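Local coordinates for putrescine aminotransferase (Halomonas elongata DSM 2581, PDB 6GWI), which probably catalyses the pyridoxal-5'-phosphate-dependent transfer of amino groups from amines such as putrescine to a carbonyl acceptor, at residues L404-N408 with G409-R413; D301-A304 with E305-E309; I232-E236 with S237-A241; P240-K243 with K244-K248. One frame throughout, in Å; residues are numbered along the deposited sequence.

Interaction 1 of 4, residues L404-N408 with G409-R413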
loop_
_atom_site.group_PDB
_atom_site.type_symbol
_atom_site.label_atom_id
_atom_site.label_comp_id
_atom_site.label_asym_id
_atom_site.label_seq_id
_atom_site.Cartn_x
_atom_site.Cartn_y
_atom_site.Cartn_z
ATOM N N LEU B 404 -24.858 -12.303 16.642
ATOM C CA LEU B 404 -25.913 -11.854 17.542
ATOM C C LEU B 404 -25.661 -10.436 18.040
ATOM O O LEU B 404 -26.614 -9.692 18.289
ATOM C CB LEU B 404 -26.049 -12.818 18.718
ATOM C CG LEU B 404 -26.705 -14.163 18.394
ATOM C CD1 LEU B 404 -26.640 -15.087 19.602
ATOM C CD2 LEU B 404 -28.152 -13.982 17.938
ATOM N N CYS B 405 -24.394 -10.050 18.213
ATOM C CA CYS B 405 -24.088 -8.667 18.563
ATOM C C CYS B 405 -24.538 -7.720 17.460
ATOM O O CYS B 405 -25.212 -6.716 17.719
ATOM C CB CYS B 405 -22.593 -8.514 18.831
ATOM S SG CYS B 405 -22.101 -9.106 20.457
ATOM N N PHE B 406 -24.184 -8.036 16.214
ATOM C CA PHE B 406 -24.583 -7.189 15.098
ATOM C C PHE B 406 -26.100 -7.098 15.008
ATOM O O PHE B 406 -26.655 -6.017 14.773
ATOM C CB PHE B 406 -23.994 -7.733 13.796
ATOM C CG PHE B 406 -24.268 -6.868 12.601
ATOM C CD1 PHE B 406 -25.344 -7.127 11.770
ATOM C CD2 PHE B 406 -23.454 -5.785 12.315
ATOM C CE1 PHE B 406 -25.599 -6.325 10.673
ATOM C CE2 PHE B 406 -23.703 -4.983 11.221
ATOM C CZ PHE B 406 -24.778 -5.252 10.400
ATOM N N ALA B 407 -26.790 -8.229 15.199
ATOM C CA ALA B 407 -28.248 -8.232 15.184
ATOM C C ALA B 407 -28.832 -7.367 16.295
ATOM O O ALA B 407 -29.922 -6.807 16.132
ATOM C CB ALA B 407 -28.764 -9.667 15.303
ATOM N N ASN B 408 -28.134 -7.244 17.424
ATOM C CA ASN B 408 -28.579 -6.381 18.511
ATOM C C ASN B 408 -28.077 -4.949 18.373
ATOM O O ASN B 408 -28.374 -4.119 19.237
ATOM C CB ASN B 408 -28.130 -6.938 19.872
ATOM C CG ASN B 408 -29.070 -8.007 20.409
ATOM O OD1 ASN B 408 -30.126 -7.697 20.963
ATOM N ND2 ASN B 408 -28.672 -9.267 20.281
ATOM N N GLY B 409 -27.324 -4.639 17.325
ATOM C CA GLY B 409 -26.844 -3.298 17.101
ATOM C C GLY B 409 -25.454 -2.988 17.610
ATOM O O GLY B 409 -25.191 -1.834 17.967
ATOM N N LEU B 410 -24.558 -3.972 17.656
ATOM C CA LEU B 410 -23.192 -3.742 18.107
ATOM C C LEU B 410 -22.216 -4.492 17.212
ATOM O O LEU B 410 -22.385 -5.690 16.968
ATOM C CB LEU B 410 -23.000 -4.189 19.561
ATOM C CG LEU B 410 -21.569 -4.131 20.103
ATOM C CD1 LEU B 410 -21.046 -2.704 20.130
ATOM C CD2 LEU B 410 -21.507 -4.747 21.492
ATOM N N VAL B 411 -21.196 -3.782 16.733
ATOM C CA VAL B 411 -20.063 -4.421 16.072
ATOM C C VAL B 411 -19.073 -4.849 17.152
ATOM O O VAL B 411 -18.409 -4.016 17.770
ATOM C CB VAL B 411 -19.392 -3.494 15.053
ATOM C CG1 VAL B 411 -18.207 -4.208 14.397
ATOM C CG2 VAL B 411 -20.387 -3.044 14.000
ATOM N N MET B 412 -18.981 -6.155 17.378
ATOM C CA MET B 412 -17.947 -6.750 18.219
ATOM C C MET B 412 -17.481 -8.021 17.532
ATOM O O MET B 412 -18.278 -8.937 17.311
ATOM C CB MET B 412 -18.480 -7.022 19.625
ATOM C CG MET B 412 -17.551 -7.797 20.542
ATOM S SD MET B 412 -17.982 -7.498 22.265
ATOM C CE MET B 412 -19.703 -7.966 22.257
ATOM N N ARG B 413 -16.196 -8.070 17.189
ATOM C CA ARG B 413 -15.671 -9.127 16.340
ATOM C C ARG B 413 -15.233 -10.340 17.153
ATOM O O ARG B 413 -15.075 -10.294 18.374
ATOM C CB ARG B 413 -14.502 -8.616 15.500
ATOM C CG ARG B 413 -14.879 -7.507 14.532
ATOM C CD ARG B 413 -15.999 -7.901 13.566
ATOM N NE ARG B 413 -15.587 -8.884 12.567
ATOM C CZ ARG B 413 -16.412 -9.434 11.680
ATOM N NH1 ARG B 413 -17.695 -9.095 11.669
ATOM N NH2 ARG B 413 -15.959 -10.320 10.804
#

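Interaction 2 of 4, residues D301-A304 with E305-E309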
loop_
_atom_site.group_PDB
_atom_site.type_symbol
_atom_site.label_atom_id
_atom_site.label_comp_id
_atom_site.label_asym_id
_atom_site.label_seq_id
_atom_site.Cartn_x
_atom_site.Cartn_y
_atom_site.Cartn_z
ATOM N N ASP B 301 17.286 6.753 15.410
ATOM C CA ASP B 301 18.534 7.396 15.015
ATOM C C ASP B 301 19.577 6.383 14.561
ATOM O O ASP B 301 20.368 6.664 13.652
ATOM C CB ASP B 301 19.093 8.223 16.176
ATOM C CG ASP B 301 18.315 9.498 16.422
ATOM O OD1 ASP B 301 17.637 9.978 15.489
ATOM O OD2 ASP B 301 18.398 10.034 17.546
ATOM N N ARG B 302 19.628 5.216 15.206
ATOM C CA ARG B 302 20.649 4.231 14.856
ATOM C C ARG B 302 20.490 3.753 13.417
ATOM O O ARG B 302 21.469 3.687 12.666
ATOM C CB ARG B 302 20.646 3.073 15.854
ATOM C CG ARG B 302 21.629 1.975 15.485
ATOM C CD ARG B 302 21.930 1.041 16.647
ATOM N NE ARG B 302 22.591 1.791 17.718
ATOM C CZ ARG B 302 22.899 1.306 18.917
ATOM N NH1 ARG B 302 22.621 0.048 19.227
ATOM N NH2 ARG B 302 23.498 2.085 19.806
ATOM N N VAL B 303 19.271 3.382 13.017
ATOM C CA VAL B 303 19.066 2.948 11.638
ATOM C C VAL B 303 19.171 4.138 10.689
ATOM O O VAL B 303 19.776 4.042 9.614
ATOM C CB VAL B 303 17.716 2.223 11.490
ATOM C CG1 VAL B 303 17.403 1.945 10.014
ATOM C CG2 VAL B 303 17.729 0.927 12.287
ATOM N N ALA B 304 18.586 5.275 11.068
ATOM C CA ALA B 304 18.585 6.437 10.185
ATOM C C ALA B 304 20.003 6.886 9.850
ATOM O O ALA B 304 20.302 7.219 8.697
ATOM C CB ALA B 304 17.802 7.578 10.836
ATOM N N GLU B 305 20.892 6.905 10.844
ATOM C CA GLU B 305 22.231 7.441 10.620
ATOM C C GLU B 305 23.032 6.567 9.664
ATOM O O GLU B 305 23.794 7.080 8.837
ATOM C CB GLU B 305 22.964 7.589 11.952
ATOM C CG GLU B 305 22.571 8.840 12.724
ATOM C CD GLU B 305 22.933 10.123 11.999
ATOM O OE1 GLU B 305 24.093 10.253 11.553
ATOM O OE2 GLU B 305 22.052 10.999 11.867
ATOM N N THR B 306 22.898 5.247 9.769
ATOM C CA THR B 306 23.596 4.369 8.838
ATOM C C THR B 306 23.057 4.542 7.421
ATOM O O THR B 306 23.832 4.700 6.470
ATOM C CB THR B 306 23.484 2.920 9.309
ATOM O OG1 THR B 306 24.242 2.766 10.516
ATOM C CG2 THR B 306 24.024 1.963 8.260
ATOM N N LEU B 307 21.730 4.533 7.259
ATOM C CA LEU B 307 21.148 4.734 5.934
ATOM C C LEU B 307 21.570 6.077 5.342
ATOM O O LEU B 307 21.958 6.157 4.171
ATOM C CB LEU B 307 19.621 4.642 5.999
ATOM C CG LEU B 307 19.000 3.291 6.358
ATOM C CD1 LEU B 307 17.477 3.388 6.384
ATOM C CD2 LEU B 307 19.447 2.218 5.379
ATOM N N ILE B 308 21.512 7.143 6.140
ATOM C CA ILE B 308 21.842 8.467 5.621
ATOM C C ILE B 308 23.326 8.551 5.282
ATOM O O ILE B 308 23.704 8.902 4.158
ATOM C CB ILE B 308 21.435 9.557 6.629
ATOM C CG1 ILE B 308 19.914 9.589 6.788
ATOM C CG2 ILE B 308 21.940 10.922 6.167
ATOM C CD1 ILE B 308 19.430 10.434 7.936
ATOM N N GLU B 309 24.188 8.218 6.246
ATOM C CA GLU B 309 25.615 8.484 6.108
ATOM C C GLU B 309 26.320 7.472 5.218
ATOM O O GLU B 309 27.327 7.809 4.585
ATOM C CB GLU B 309 26.282 8.483 7.487
ATOM C CG GLU B 309 25.893 9.647 8.380
ATOM C CD GLU B 309 26.163 10.993 7.738
ATOM O OE1 GLU B 309 25.280 11.873 7.809
ATOM O OE2 GLU B 309 27.247 11.162 7.141
#

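Interaction 3 of 4, residues I232-E236 with S237-A241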
loop_
_atom_site.group_PDB
_atom_site.type_symbol
_atom_site.label_atom_id
_atom_site.label_comp_id
_atom_site.label_asym_id
_atom_site.label_seq_id
_atom_site.Cartn_x
_atom_site.Cartn_y
_atom_site.Cartn_z
ATOM N N ILE B 232 -4.609 -9.586 22.576
ATOM C CA ILE B 232 -3.915 -10.392 23.572
ATOM C C ILE B 232 -2.893 -9.493 24.256
ATOM O O ILE B 232 -1.812 -9.239 23.720
ATOM C CB ILE B 232 -3.253 -11.620 22.940
ATOM C CG1 ILE B 232 -4.307 -12.448 22.202
ATOM C CG2 ILE B 232 -2.550 -12.453 24.005
ATOM C CD1 ILE B 232 -3.744 -13.607 21.439
ATOM N N MET B 233 -3.234 -9.005 25.436
ATOM C CA MET B 233 -2.260 -8.286 26.247
ATOM C C MET B 233 -1.341 -9.287 26.936
ATOM O O MET B 233 -1.827 -10.253 27.534
ATOM C CB MET B 233 -2.961 -7.414 27.281
ATOM C CG MET B 233 -3.931 -6.415 26.673
ATOM S SD MET B 233 -5.649 -6.797 27.053
ATOM C CE MET B 233 -6.504 -5.817 25.821
ATOM N N PRO B 234 -0.026 -9.106 26.871
ATOM C CA PRO B 234 0.879 -10.076 27.487
ATOM C C PRO B 234 0.904 -9.909 28.994
ATOM O O PRO B 234 0.468 -8.875 29.520
ATOM C CB PRO B 234 2.239 -9.732 26.864
ATOM C CG PRO B 234 2.157 -8.269 26.617
ATOM C CD PRO B 234 0.712 -7.984 26.256
ATOM N N PRO B 235 1.373 -10.918 29.726
ATOM C CA PRO B 235 1.621 -10.723 31.159
ATOM C C PRO B 235 2.570 -9.557 31.388
ATOM O O PRO B 235 3.389 -9.214 30.532
ATOM C CB PRO B 235 2.239 -12.053 31.606
ATOM C CG PRO B 235 1.807 -13.051 30.584
ATOM C CD PRO B 235 1.637 -12.303 29.291
ATOM N N GLU B 236 2.443 -8.934 32.562
ATOM C CA GLU B 236 3.276 -7.782 32.886
ATOM C C GLU B 236 4.755 -8.138 32.932
ATOM O O GLU B 236 5.600 -7.247 32.791
ATOM C CB GLU B 236 2.831 -7.175 34.218
ATOM C CG GLU B 236 1.441 -6.558 34.165
ATOM C CD GLU B 236 0.983 -6.014 35.505
ATOM O OE1 GLU B 236 1.806 -5.957 36.442
ATOM O OE2 GLU B 236 -0.205 -5.642 35.617
ATOM N N SER B 237 5.085 -9.416 33.125
ATOM C CA SER B 237 6.468 -9.874 33.145
ATOM C C SER B 237 7.080 -9.987 31.755
ATOM O O SER B 237 8.307 -10.090 31.641
ATOM C CB SER B 237 6.552 -11.236 33.840
ATOM O OG SER B 237 5.844 -12.218 33.102
ATOM N N TYR B 238 6.266 -9.970 30.699
ATOM C CA TYR B 238 6.762 -10.335 29.377
ATOM C C TYR B 238 7.745 -9.301 28.842
ATOM O O TYR B 238 8.897 -9.625 28.532
ATOM C CB TYR B 238 5.587 -10.522 28.415
ATOM C CG TYR B 238 6.008 -10.831 26.994
ATOM C CD1 TYR B 238 6.540 -12.069 26.660
ATOM C CD2 TYR B 238 5.862 -9.884 25.987
ATOM C CE1 TYR B 238 6.922 -12.355 25.360
ATOM C CE2 TYR B 238 6.238 -10.161 24.683
ATOM C CZ TYR B 238 6.769 -11.395 24.375
ATOM O OH TYR B 238 7.142 -11.666 23.079
ATOM N N TRP B 239 7.310 -8.054 28.713
ATOM C CA TRP B 239 8.137 -7.072 28.025
ATOM C C TRP B 239 9.389 -6.711 28.819
ATOM O O TRP B 239 10.445 -6.492 28.212
ATOM C CB TRP B 239 7.320 -5.820 27.695
ATOM C CG TRP B 239 6.541 -5.977 26.413
ATOM C CD1 TRP B 239 5.183 -5.978 26.266
ATOM C CD2 TRP B 239 7.085 -6.189 25.103
ATOM N NE1 TRP B 239 4.849 -6.163 24.945
ATOM C CE2 TRP B 239 5.999 -6.296 24.211
ATOM C CE3 TRP B 239 8.385 -6.294 24.597
ATOM C CZ2 TRP B 239 6.173 -6.500 22.843
ATOM C CZ3 TRP B 239 8.556 -6.494 23.239
ATOM C CH2 TRP B 239 7.455 -6.598 22.378
ATOM N N PRO B 240 9.330 -6.629 30.155
ATOM C CA PRO B 240 10.584 -6.441 30.907
ATOM C C PRO B 240 11.583 -7.553 30.658
ATOM O O PRO B 240 12.787 -7.294 30.544
ATOM C CB PRO B 240 10.118 -6.417 32.370
ATOM C CG PRO B 240 8.707 -5.952 32.304
ATOM C CD PRO B 240 8.155 -6.585 31.046
ATOM N N ALA B 241 11.109 -8.798 30.577
ATOM C CA ALA B 241 12.001 -9.912 30.280
ATOM C C ALA B 241 12.495 -9.856 28.837
ATOM O O ALA B 241 13.650 -10.203 28.562
ATOM C CB ALA B 241 11.293 -11.237 30.569
HETATM O O HOH W 1 4.571 -6.989 29.403
#

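Interaction 4 of 4, residues P240-K243 with K244-K248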
loop_
_atom_site.group_PDB
_atom_site.type_symbol
_atom_site.label_atom_id
_atom_site.label_comp_id
_atom_site.label_asym_id
_atom_site.label_seq_id
_atom_site.Cartn_x
_atom_site.Cartn_y
_atom_site.Cartn_z
ATOM N N PRO B 240 9.330 -6.629 30.155
ATOM C CA PRO B 240 10.584 -6.441 30.907
ATOM C C PRO B 240 11.583 -7.553 30.658
ATOM O O PRO B 240 12.787 -7.294 30.544
ATOM C CB PRO B 240 10.118 -6.417 32.370
ATOM C CG PRO B 240 8.707 -5.952 32.304
ATOM C CD PRO B 240 8.155 -6.585 31.046
ATOM N N ALA B 241 11.109 -8.798 30.577
ATOM C CA ALA B 241 12.001 -9.912 30.280
ATOM C C ALA B 241 12.495 -9.856 28.837
ATOM O O ALA B 241 13.650 -10.203 28.562
ATOM C CB ALA B 241 11.293 -11.237 30.569
ATOM N N VAL B 242 11.649 -9.419 27.896
ATOM C CA VAL B 242 12.110 -9.268 26.517
ATOM C C VAL B 242 13.237 -8.243 26.449
ATOM O O VAL B 242 14.238 -8.440 25.748
ATOM C CB VAL B 242 10.947 -8.877 25.585
ATOM C CG1 VAL B 242 11.479 -8.496 24.203
ATOM C CG2 VAL B 242 9.932 -10.013 25.470
ATOM N N LYS B 243 13.087 -7.124 27.164
ATOM C CA LYS B 243 14.142 -6.117 27.180
ATOM C C LYS B 243 15.443 -6.708 27.700
ATOM O O LYS B 243 16.529 -6.332 27.244
ATOM C CB LYS B 243 13.718 -4.926 28.043
ATOM C CG LYS B 243 12.551 -4.129 27.482
ATOM C CD LYS B 243 12.493 -2.723 28.067
ATOM C CE LYS B 243 12.084 -2.733 29.531
ATOM N NZ LYS B 243 11.793 -1.357 30.029
ATOM N N LYS B 244 15.349 -7.634 28.651
ATOM C CA LYS B 244 16.538 -8.291 29.176
ATOM C C LYS B 244 17.245 -9.090 28.089
ATOM O O LYS B 244 18.476 -9.039 27.970
ATOM C CB LYS B 244 16.132 -9.188 30.348
ATOM C CG LYS B 244 17.248 -9.553 31.313
ATOM C CD LYS B 244 16.697 -9.935 32.692
ATOM C CE LYS B 244 15.913 -11.243 32.671
ATOM N NZ LYS B 244 16.783 -12.421 32.392
ATOM N N VAL B 245 16.476 -9.802 27.261
ATOM C CA VAL B 245 17.051 -10.614 26.191
ATOM C C VAL B 245 17.697 -9.734 25.127
ATOM O O VAL B 245 18.818 -9.998 24.677
ATOM C CB VAL B 245 15.964 -11.524 25.585
ATOM C CG1 VAL B 245 16.457 -12.216 24.310
ATOM C CG2 VAL B 245 15.502 -12.549 26.609
ATOM N N LEU B 246 16.992 -8.686 24.696
ATOM C CA LEU B 246 17.499 -7.832 23.628
ATOM C C LEU B 246 18.781 -7.112 24.025
ATOM O O LEU B 246 19.607 -6.795 23.161
ATOM C CB LEU B 246 16.436 -6.810 23.235
ATOM C CG LEU B 246 15.135 -7.392 22.688
ATOM C CD1 LEU B 246 14.120 -6.280 22.484
ATOM C CD2 LEU B 246 15.370 -8.160 21.397
ATOM N N ALA B 247 18.951 -6.818 25.316
ATOM C CA ALA B 247 20.163 -6.164 25.792
ATOM C C ALA B 247 21.391 -7.050 25.641
ATOM O O ALA B 247 22.513 -6.533 25.598
ATOM C CB ALA B 247 20.005 -5.759 27.259
ATOM N N LYS B 248 21.206 -8.367 25.591
ATOM C CA LYS B 248 22.324 -9.293 25.485
ATOM C C LYS B 248 22.806 -9.470 24.052
ATOM O O LYS B 248 23.937 -9.925 23.850
ATOM C CB LYS B 248 21.919 -10.650 26.069
ATOM C CG LYS B 248 21.766 -10.640 27.582
ATOM C CD LYS B 248 21.051 -11.879 28.108
ATOM C CE LYS B 248 21.709 -13.171 27.656
ATOM N NZ LYS B 248 21.200 -14.340 28.434
#

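Interaction 1 of 4, residues L404-N408 with G409-R413
Cys-405 and Phe-406, in the last turn of helix 397-407, take two backbone hydrogen bonds from the residues that leave it. Leu-410 N reaches back to Cys-405 O at 2.8 Å, and Gly-409 N to Phe-406 O at 3.0 Å; each amide stands well above the plane of the carbonyl it meets instead of lying on a lone pair. A third polar link runs from the Asn-408 side chain, whose ND2 donates to Leu-404 O at 2.9 Å. The backbone N of Asn-408 approaches that same oxygen at 3.0 Å from the opposite face, so the carbonyl is gripped on both sides. ND2 is also hydrogen-bonded to Glu-445 of helix 429-450, which ties the helix end to its neighbour.

The two back-bonds, with a phi of 95° at Gly-409, define a Schellman motif that closes the helix. A side chain would probably not be tolerated there: a CB built on Gly-409 would fall 2.4 Å from Asn-408 O.

Apolar contacts follow as the chain runs on toward strand 413-415. Leu-410 CB lies 4.4 Å from Cys-405 CB. Met-412 bends at its last torsion (chi3 55°), which folds its methyl back over Cys-405, CE to SG 3.2 Å, a separation short enough for its exact value to be doubtful. Val-411 CG2 sits at the edge of the Phe-406 ring, near its plane, 4.4 Å from CD2. Arg-31 makes a cation-pi contact with this ring, while Val-411 also packs on Phe-86 of the second subunit.

Interaction 2 of 4, residues D301-A304 with E305-E309
Val-303 and Leu-307, one helical turn apart, lie side by side and point the same way, with CG1 of Val-303 3.9 Å from CD1 of Leu-307. Val-303 turns CG1 anti to its own backbone N (chi1 172°), which brings that branch to the leucine. On the next strip round the helix, Ile-308 lays its longer branch back over Ala-304: CG1 is 3.1 Å from Ala-304 O, and CD1 comes to 4.4 Å from Ala-304 CB. Glu-305 does something similar with its aliphatic part, its CG resting 3.2 Å from Asp-301 O.

These pairs are spaced by i to i+4 hydrogen bonds. Leu-307 N donates to Val-303 O almost straight, with 176° at the hydrogen, and Ile-308 N to Ala-304 O at 2.8 Å; Glu-305 N closes the first of the three on Asp-301 O at 2.9 Å. Asn-109 ND2 is hydrogen-bonded to Asp-301 OD1, which is consistent with its holding that carboxylate.

Replacing Ile-308 with an alanine would probably uncover Ala-304 CB and deprive Phe-22 of the second subunit of one packing partner. The helix, 301-311, follows directly on strand 295-300. Thr-306 and Leu-307 pack against helix 117-134 through Tyr-131, Leu-134 and Arg-130, whereas Ala-304 and Ile-308 meet Arg-110 of strand 108-114.

Interaction 3 of 4, residues I232-E236 with S237-A241
Pro-235 O and Tyr-238 N close a turn at 3.0 Å, an i to i+3 hydrogen bond with 165° at the hydrogen, in which the donor stands 56° above the carbonyl plane. A water extends the grip on the same oxygen: it donates to Pro-235 O at 2.8 Å and accepts from Trp-239 N at 3.0 Å, bridging to the next amide of helix 238-248.

Among the side chains, the ring of Pro-234 is shared by two aromatic residues. Its CB touches Tyr-238 CD2 at 3.7 Å, and its CG lies 3.8 Å from CD1 of Trp-239, both approaches being oblique to the aromatic planes. Tyr-238 reaches the proline because its CG is anti to its own backbone N (chi1 177°). The aromatics also meet each other, CE2 of Tyr-238 standing 3.9 Å over the centre of the Trp-239 ring while NE1 of Trp-239 lies in plane at the tyrosine's edge. Further along, Pro-240 places CD 3.2 Å from Glu-236 O, in the first turn, where a proline's lack of an N-H is readily tolerated.

The polar ends find partners elsewhere: Tyr-238 OH bonds Arg-146, Trp-239 NE1 bonds Pro-224 O, and Ser-237 OG bonds Glu-195 O of helix 194-212. The side chain of Trp-239 is about 11 Å from the bound pyridoxal-5'-phosphate, too far to touch it. The chemistry is thus divided: polar bonds hold Tyr-238 OH and Trp-239 NE1, packing with Pro-234 and between the aromatics probably sets the ring planes, and a water satisfies an early helix amide.

Interaction 4 of 4, residues P240-K243 with K244-K248
The peptide carbonyl of Val-242 takes the amide of Leu-246 nearly along the C=O axis, N to O 3.0 Å, with 165° at the oxygen; the other flat carbonyls of 240-243 receive their amides at greater tilts. Val-245 N, 3.1 Å from Ala-241 O, is tilted 20° from its carbonyl plane. Lys-244 N to Pro-240 O is longer at 3.2 Å, and Ala-247 N to Lys-243 O measures 3.1 Å.

One apolar pair follows the Val-242 to Leu-246 bond. The two side chains lie side by side and point alike, CG1 of the valine 3.9 Å from CD1 of the leucine, whose CG rests 3.4 Å from Val-242 O. Both pack on helix 194-212, Val-242 on Ala-202 and Leu-246 on Leu-205. A serine in place of Leu-246 would probably open a gap beside Val-242 CG1 and cost Leu-205 an apolar neighbour.

The lysines are exposed, but two are tied down: Lys-243 NZ bonds Gly-275 O in a loop, and Lys-248 NZ makes a salt bridge with Glu-206 of helix 194-212. This is the amphipathic helix of a beta-alpha-beta crossover, linking the neighbouring parallel strands 217-222 and 252-255.

Overall arrangement
Interactions 3 and 4 share Pro-240 and Ala-241 on helix 238-248, their centres 12 Å apart: the first sets the helix going with aromatic rings, prolines and a water, the second carries it on by regular backbone bonds, with lysines on a more exposed surface. Interaction 2 also lies wholly on one helix, 301-311, from its first residue on, and its nearest atoms are about 8 Å from interaction 4. Interaction 1, which ends a helix instead, lies across the chain's centre from interactions 2 and 4, near the antiparallel sheet. All four are partly buried, but interaction 4 has the fewest buried residues. Only interactions 1 and 2 also touch the second subunit, though their centres are 47 Å apart.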